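Local coordinates for protein autolysin E (Staphylococcus aureus, PDB 4PI8) that probably cleaves the glycan strands of bacterial cell-wall peptidoglycan, as an autolytic glycosidase of the endo-beta-N-acetylglucosaminidase family, and here holds a NAG-NAM disaccharide, at residues 100-103 with 104-108; 120-124 with 125-129. The protein carries 1 engineered substitution. All coordinates share one frame; numbering follows the deposited sequence.

Coming from the N terminus, the chain first reaches contact 1, where residues 100-103 and 104-108 are successive turns of helix 98-108; no loop is closed here beyond the helical turn itself. The chain then leaves the helix and runs out to contact 2, in which strand 120-122 folds back through a tight turn onto strand 125-127. The two contacts follow in series, neither nested nor crossing, with centres about 21 Å apart and nearest atoms about 6 Å apart, without touching. Contact 1 belongs to the buried helical core, contact 2 to a two-stranded hairpin further out, and Phe131 links their surroundings: its ring meets His104 and its backbone N gives a weak hydrogen bond to Asn129 OD1.

Contact 1. Residues 100-103 with 104-108. Engineered in segment 104-108: Ala108 (natural residue Glu).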
ATOM      1  N   TYR A 100      -5.911  -4.107  -6.169  1.00 10.94           N
ATOM      2  CA  TYR A 100      -4.876  -3.737  -5.244  1.00 10.99           C
ATOM      3  C   TYR A 100      -5.089  -2.318  -4.787  1.00 10.47           C
ATOM      4  O   TYR A 100      -5.047  -2.038  -3.576  1.00 10.78           O
ATOM      5  CB  TYR A 100      -3.491  -3.907  -5.910  1.00 10.72           C
ATOM      6  CG  TYR A 100      -2.483  -2.982  -5.294  1.00 11.11           C
ATOM      7  CD1 TYR A 100      -2.094  -3.105  -3.976  1.00 11.03           C
ATOM      8  CD2 TYR A 100      -2.020  -1.878  -6.007  1.00 11.12           C
ATOM      9  CE1 TYR A 100      -1.278  -2.175  -3.392  1.00 10.83           C
ATOM     10  CE2 TYR A 100      -1.172  -0.948  -5.447  1.00 12.37           C
ATOM     11  CZ  TYR A 100      -0.868  -1.064  -4.121  1.00 11.21           C
ATOM     12  OH  TYR A 100      -0.088  -0.078  -3.536  1.00 12.94           O
ATOM     13  N   LEU A 101      -5.340  -1.382  -5.705  1.00 10.57           N
ATOM     14  CA  LEU A 101      -5.416   0.018  -5.349  1.00 11.76           C
ATOM     15  C   LEU A 101      -6.568   0.273  -4.366  1.00 11.56           C
ATOM     16  O   LEU A 101      -6.395   0.978  -3.341  1.00 12.43           O
ATOM     17  CB  LEU A 101      -5.582   0.893  -6.583  1.00 13.91           C
ATOM     18  CG  LEU A 101      -5.217   2.344  -6.472  1.00 15.28           C
ATOM     19  CD1 LEU A 101      -3.763   2.575  -6.091  1.00 15.34           C
ATOM     20  CD2 LEU A 101      -5.573   2.997  -7.796  1.00 15.06           C
ATOM     21  N   VAL A 102      -7.725  -0.295  -4.642  1.00 11.22           N
ATOM     22  CA  VAL A 102      -8.876  -0.186  -3.769  1.00 12.02           C
ATOM     23  C   VAL A 102      -8.530  -0.782  -2.439  1.00 11.31           C
ATOM     24  O   VAL A 102      -8.853  -0.223  -1.376  1.00 12.44           O
ATOM     25  CB  VAL A 102     -10.117  -0.866  -4.390  1.00 13.15           C
ATOM     26  CG1 VAL A 102     -11.188  -1.086  -3.331  1.00 14.67           C
ATOM     27  CG2 VAL A 102     -10.634  -0.007  -5.586  1.00 14.81           C
ATOM     28  N   SER A 103      -7.978  -2.026  -2.438  1.00 10.81           N
ATOM     29  CA  SER A 103      -7.679  -2.704  -1.189  1.00 12.05           C
ATOM     30  C   SER A 103      -6.712  -1.938  -0.324  1.00 11.02           C
ATOM     31  O   SER A 103      -6.879  -1.840   0.906  1.00 12.10           O
ATOM     32  CB  SER A 103      -7.191  -4.157  -1.447  1.00 11.56           C
ATOM     33  OG  SER A 103      -8.149  -4.905  -2.203  1.00 12.27           O
ATOM     34  N   HIS A 104      -5.663  -1.398  -0.908  1.00 11.01           N
ATOM     35  CA  HIS A 104      -4.704  -0.566  -0.210  1.00 11.73           C
ATOM     36  C   HIS A 104      -5.423   0.627   0.393  1.00 12.14           C
ATOM     37  O   HIS A 104      -5.229   0.927   1.593  1.00 13.08           O
ATOM     38  CB  HIS A 104      -3.579  -0.207  -1.162  1.00 11.95           C
ATOM     39  CG  HIS A 104      -2.429   0.511  -0.531  1.00 11.93           C
ATOM     40  ND1 HIS A 104      -1.261   0.732  -1.199  1.00 12.77           N
ATOM     41  CD2 HIS A 104      -2.301   1.083   0.696  1.00 13.06           C
ATOM     42  CE1 HIS A 104      -0.436   1.379  -0.414  1.00 13.22           C
ATOM     43  NE2 HIS A 104      -1.035   1.609   0.737  1.00 12.63           N
ATOM     44  N   ALA A 105      -6.209   1.351  -0.392  1.00 12.35           N
ATOM     45  CA  ALA A 105      -6.917   2.533   0.138  1.00 12.35           C
ATOM     46  C   ALA A 105      -7.797   2.137   1.262  1.00 13.02           C
ATOM     47  O   ALA A 105      -7.885   2.937   2.257  1.00 14.46           O
ATOM     48  CB  ALA A 105      -7.710   3.204  -0.965  1.00 13.59           C
ATOM     49  N   LEU A 106      -8.483   1.013   1.206  1.00 12.38           N
ATOM     50  CA  LEU A 106      -9.383   0.608   2.298  1.00 13.71           C
ATOM     51  C   LEU A 106      -8.592   0.339   3.570  1.00 15.18           C
ATOM     52  O   LEU A 106      -9.015   0.758   4.664  1.00 17.69           O
ATOM     53  CB  LEU A 106     -10.187  -0.596   1.905  1.00 14.86           C
ATOM     54  CG  LEU A 106     -11.220  -0.371   0.808  1.00 15.60           C
ATOM     55  CD1 LEU A 106     -11.849  -1.676   0.313  1.00 17.72           C
ATOM     56  CD2 LEU A 106     -12.307   0.625   1.285  1.00 17.40           C
ATOM     57  N   VAL A 107      -7.470  -0.348   3.496  1.00 14.44           N
ATOM     58  CA  VAL A 107      -6.603  -0.547   4.687  1.00 16.07           C
ATOM     59  C   VAL A 107      -6.121   0.771   5.215  1.00 16.86           C
ATOM     60  O   VAL A 107      -6.189   1.026   6.474  1.00 20.38           O
ATOM     61  CB  VAL A 107      -5.456  -1.524   4.313  1.00 16.16           C
ATOM     62  CG1 VAL A 107      -4.311  -1.561   5.373  1.00 19.78           C
ATOM     63  CG2 VAL A 107      -6.056  -2.900   4.041  1.00 16.73           C
ATOM     64  N   ALA A 108      -5.634   1.652   4.390  1.00 15.29           N
ATOM     65  CA  ALA A 108      -5.030   2.903   4.815  1.00 15.57           C
ATOM     66  C   ALA A 108      -6.044   3.926   5.363  1.00 18.66           C
ATOM     67  O   ALA A 108      -5.607   4.857   6.042  1.00 23.66           O
ATOM     68  CB  ALA A 108      -4.272   3.530   3.711  1.00 16.83           C
TER
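This is an intrahelical contact between residues four apart, Tyr100 with His104 and Val102 with Leu106, in the largely buried helix 98-108 near the centre of the chain. Its most distinctive feature is a side-chain hydrogen bond: Tyr100 OH lies 2.7 Å from His104 ND1, reaching the imidazole at its edge, near the ring plane. One helical turn apart, and with similar chi1 (153° for Tyr100 and -173° for His104), the two side chains run the same way off the helix. Their rings are oblique, planes 50° apart, and the hydroxyl makes the link. The bond helps fix how the imidazole is turned, and Phe131 and Trp200, both edge-to-face with His104, hem the ring in further.

Beneath the side chains runs the regular i to i+4 bonding of an alpha helix, here part of a fold consistent with the lysozyme-like clan of the family. His104 N gives a nearly straight bond to Tyr100 O at 2.8 Å, which ties the same two residues a second time. Ala105 N, Leu106 N and Val107 N bond in the same pattern to Leu101 O, Val102 O and Ser103 O. Another flank of the helix is apolar: Val102 CG1 meets Leu106 CD1 at 3.8 Å, the two side chains lying alongside each other. Ser103 OG turns back to Ile99 O, while its side chain rests on Leu207 and Met208 of helix 200-215. Ala108, at the end of the helix, is an engineered replacement for the natural, catalytic glutamate. The His104 side chain comes within about 7 Å of the bound N-acetylmuramic acid and also meets Tyr194 of the glycan pocket.

Contact 2. Residues 120-124 with 125-129; sequences IKDGK and KRYYN
Lys125 O takes a nearly straight hydrogen bond of 2.8 Å from Asp122 N, and Lys121 CA makes a longer CH...O contact with the same oxygen. The return bond that closes the turn, Lys125 N to Asp122 O, is weak at 3.3 Å. Between them sits a type II' turn from Asp122 to Lys125, with Gly123 at its first corner, where phi is positive (66°). The result is a beta hairpin with a two-residue loop, Gly123-Lys124. Further from the turn, Ile120 and Tyr127 form another antiparallel hydrogen-bonded pair, with Ile120 N bonded to Tyr127 O at 2.8 Å and Tyr127 N to Ile120 O at 2.9 Å.

Lys121 and Arg126, a non-hydrogen-bonded pair, share one face of the hairpin. As modelled, the lysine chain bends at chi2 (72°) and CD lies over one face of the guanidinium, toward its rim. This packing is doubtful, since the far end of Lys121 is placed too tightly to be trusted and Arg126 has a second conformer. On the other face, Asp122 CB comes up to the edge of the Tyr127 ring at CE2, 3.8 Å away and in the ring plane. The phenol's hydroxyl is hydrogen-bonded to Gln152, and Ile120, Asp122 and Tyr127 all rest on Val141 of helix 138-143, so this face seats the hairpin on the protein body.

The backbone bonds therefore hold the strands together. On the seated face the Asp122 carboxylate lies close to that of Glu149, a like charge that might raise the affinity of one of them for a proton.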
ATOM      1  N   ILE A 120      -6.940  17.047   5.915  1.00 19.88           N
ATOM      2  CA  ILE A 120      -6.297  18.027   6.837  1.00 23.02           C
ATOM      3  C   ILE A 120      -6.402  19.394   6.257  1.00 22.68           C
ATOM      4  O   ILE A 120      -6.011  19.641   5.149  1.00 21.58           O
ATOM      5  CB  ILE A 120      -4.838  17.650   7.072  1.00 24.36           C
ATOM      6  CG1 ILE A 120      -4.759  16.308   7.721  1.00 24.63           C
ATOM      7  CG2 ILE A 120      -4.118  18.736   7.874  1.00 26.86           C
ATOM      8  CD1 ILE A 120      -3.341  15.785   7.783  1.00 28.65           C
ATOM      9  N   LYS A 121      -6.996  20.317   7.035  1.00 26.13           N
ATOM     10  CA  LYS A 121      -7.209  21.681   6.573  1.00 30.78           C
ATOM     11  C   LYS A 121      -5.918  22.475   6.582  1.00 29.69           C
ATOM     12  O   LYS A 121      -5.131  22.343   7.514  1.00 27.85           O
ATOM     13  CB  LYS A 121      -8.242  22.385   7.492  1.00 34.77           C
ATOM     14  CG  LYS A 121      -8.651  23.779   7.003  1.00 40.28           C
ATOM     15  CD  LYS A 121      -9.528  23.590   5.769  1.00 46.60           C
ATOM     16  CE  LYS A 121      -9.887  24.853   5.013  1.00 50.19           C
ATOM     17  NZ  LYS A 121     -11.261  25.338   5.334  1.00 55.00           N
ATOM     18  N   ASP A 122      -5.713  23.291   5.552  1.00 28.62           N
ATOM     19  CA  ASP A 122      -4.648  24.338   5.566  1.00 33.48           C
ATOM     20  C   ASP A 122      -5.072  25.550   4.771  1.00 35.96           C
ATOM     21  O   ASP A 122      -4.991  25.559   3.517  1.00 35.73           O
ATOM     22  CB  ASP A 122      -3.373  23.780   4.976  1.00 40.25           C
ATOM     23  CG  ASP A 122      -2.187  24.749   5.069  1.00 47.11           C
ATOM     24  OD1 ASP A 122      -2.039  25.494   6.080  1.00 49.26           O
ATOM     25  OD2 ASP A 122      -1.375  24.722   4.122  1.00 52.58           O
ATOM     26  N   GLY A 123      -5.526  26.578   5.490  1.00 39.18           N
ATOM     27  CA  GLY A 123      -6.116  27.758   4.844  1.00 32.77           C
ATOM     28  C   GLY A 123      -7.429  27.439   4.128  1.00 29.50           C
ATOM     29  O   GLY A 123      -8.325  26.849   4.725  1.00 33.48           O
ATOM     30  N   LYS A 124      -7.551  27.843   2.874  1.00 29.60           N
ATOM     31  CA  LYS A 124      -8.783  27.639   2.117  1.00 30.10           C
ATOM     32  C   LYS A 124      -8.854  26.200   1.590  1.00 30.00           C
ATOM     33  O   LYS A 124      -9.879  25.771   1.073  1.00 26.49           O
ATOM     34  CB  LYS A 124      -8.851  28.585   0.900  1.00 31.21           C
ATOM     35  CG  LYS A 124      -8.721  30.084   1.204  1.00 36.32           C
ATOM     36  CD  LYS A 124      -9.965  30.645   1.902  1.00 37.58           C
ATOM     37  CE  LYS A 124      -9.868  32.183   2.018  1.00 39.59           C
ATOM     38  NZ  LYS A 124     -11.175  32.835   2.317  1.00 39.84           N
ATOM     39  N   LYS A 125      -7.734  25.479   1.649  1.00 27.81           N
ATOM     40  CA  LYS A 125      -7.670  24.107   1.078  1.00 27.31           C
ATOM     41  C   LYS A 125      -7.692  23.003   2.131  1.00 26.44           C
ATOM     42  O   LYS A 125      -7.405  23.191   3.314  1.00 29.68           O
ATOM     43  CB  LYS A 125      -6.386  23.994   0.270  1.00 31.59           C
ATOM     44  CG  LYS A 125      -6.385  24.838  -0.995  1.00 37.19           C
ATOM     45  CD  LYS A 125      -5.003  24.875  -1.634  1.00 43.81           C
ATOM     46  CE  LYS A 125      -4.707  26.210  -2.309  1.00 49.62           C
ATOM     47  NZ  LYS A 125      -3.283  26.273  -2.736  1.00 55.32           N
ATOM     48  N   ARG A 126      -7.995  21.800   1.666  1.00 22.87           N
ATOM     49  CA  ARG A 126      -7.963  20.585   2.481  0.50 24.26           C
ATOM     50  C   ARG A 126      -7.195  19.586   1.668  1.00 21.26           C
ATOM     51  O   ARG A 126      -7.370  19.514   0.446  1.00 22.72           O
ATOM     52  CB  ARG A 126      -9.377  20.069   2.747  0.50 26.23           C
ATOM     53  CG  ARG A 126      -9.506  18.974   3.772  0.50 28.47           C
ATOM     54  CD  ARG A 126     -10.946  18.905   4.270  0.50 30.04           C
ATOM     55  NE  ARG A 126     -11.497  20.247   4.330  0.50 31.88           N
ATOM     56  CZ  ARG A 126     -11.866  20.884   5.440  0.50 34.14           C
ATOM     57  NH1 ARG A 126     -11.769  20.302   6.625  0.50 36.34           N
ATOM     58  NH2 ARG A 126     -12.316  22.130   5.352  0.50 34.93           N
ATOM     59  N   TYR A 127      -6.290  18.864   2.350  1.00 20.07           N
ATOM     60  CA  TYR A 127      -5.465  17.831   1.699  1.00 18.89           C
ATOM     61  C   TYR A 127      -5.895  16.465   2.153  1.00 16.70           C
ATOM     62  O   TYR A 127      -6.273  16.223   3.281  1.00 17.52           O
ATOM     63  CB  TYR A 127      -3.990  18.078   2.008  1.00 20.27           C
ATOM     64  CG  TYR A 127      -3.526  19.420   1.474  1.00 23.77           C
ATOM     65  CD1 TYR A 127      -3.199  19.597   0.157  1.00 23.66           C
ATOM     66  CD2 TYR A 127      -3.497  20.539   2.296  1.00 31.90           C
ATOM     67  CE1 TYR A 127      -2.836  20.840  -0.352  1.00 28.04           C
ATOM     68  CE2 TYR A 127      -3.105  21.780   1.806  1.00 31.21           C
ATOM     69  CZ  TYR A 127      -2.785  21.931   0.497  1.00 32.74           C
ATOM     70  OH  TYR A 127      -2.370  23.156  -0.014  1.00 35.79           O
ATOM     71  N   TYR A 128      -5.836  15.518   1.170  1.00 16.37           N
ATOM     72  CA  TYR A 128      -6.296  14.126   1.354  1.00 16.31           C
ATOM     73  C   TYR A 128      -5.136  13.199   1.028  1.00 13.88           C
ATOM     74  O   TYR A 128      -4.264  13.528   0.273  1.00 15.98           O
ATOM     75  CB  TYR A 128      -7.478  13.843   0.388  1.00 16.28           C
ATOM     76  CG  TYR A 128      -8.684  14.724   0.715  1.00 15.15           C
ATOM     77  CD1 TYR A 128      -8.760  15.993   0.163  1.00 16.52           C
ATOM     78  CD2 TYR A 128      -9.666  14.275   1.531  1.00 14.92           C
ATOM     79  CE1 TYR A 128      -9.856  16.806   0.475  1.00 16.37           C
ATOM     80  CE2 TYR A 128     -10.773  15.067   1.866  1.00 15.23           C
ATOM     81  CZ  TYR A 128     -10.819  16.348   1.318  1.00 15.51           C
ATOM     82  OH  TYR A 128     -11.924  17.170   1.596  1.00 17.69           O
ATOM     83  N   ASN A 129      -5.182  12.047   1.687  1.00 15.32           N
ATOM     84  CA  ASN A 129      -4.103  11.030   1.485  1.00 14.24           C
ATOM     85  C   ASN A 129      -4.718   9.695   1.808  1.00 14.03           C
ATOM     86  O   ASN A 129      -5.098   9.413   2.923  1.00 14.84           O
ATOM     87  CB  ASN A 129      -2.991  11.378   2.457  1.00 15.12           C
ATOM     88  CG  ASN A 129      -1.738  10.561   2.241  1.00 17.25           C
ATOM     89  OD1 ASN A 129      -1.743   9.427   1.764  1.00 16.50           O
ATOM     90  ND2 ASN A 129      -0.653  11.174   2.568  1.00 17.35           N
TER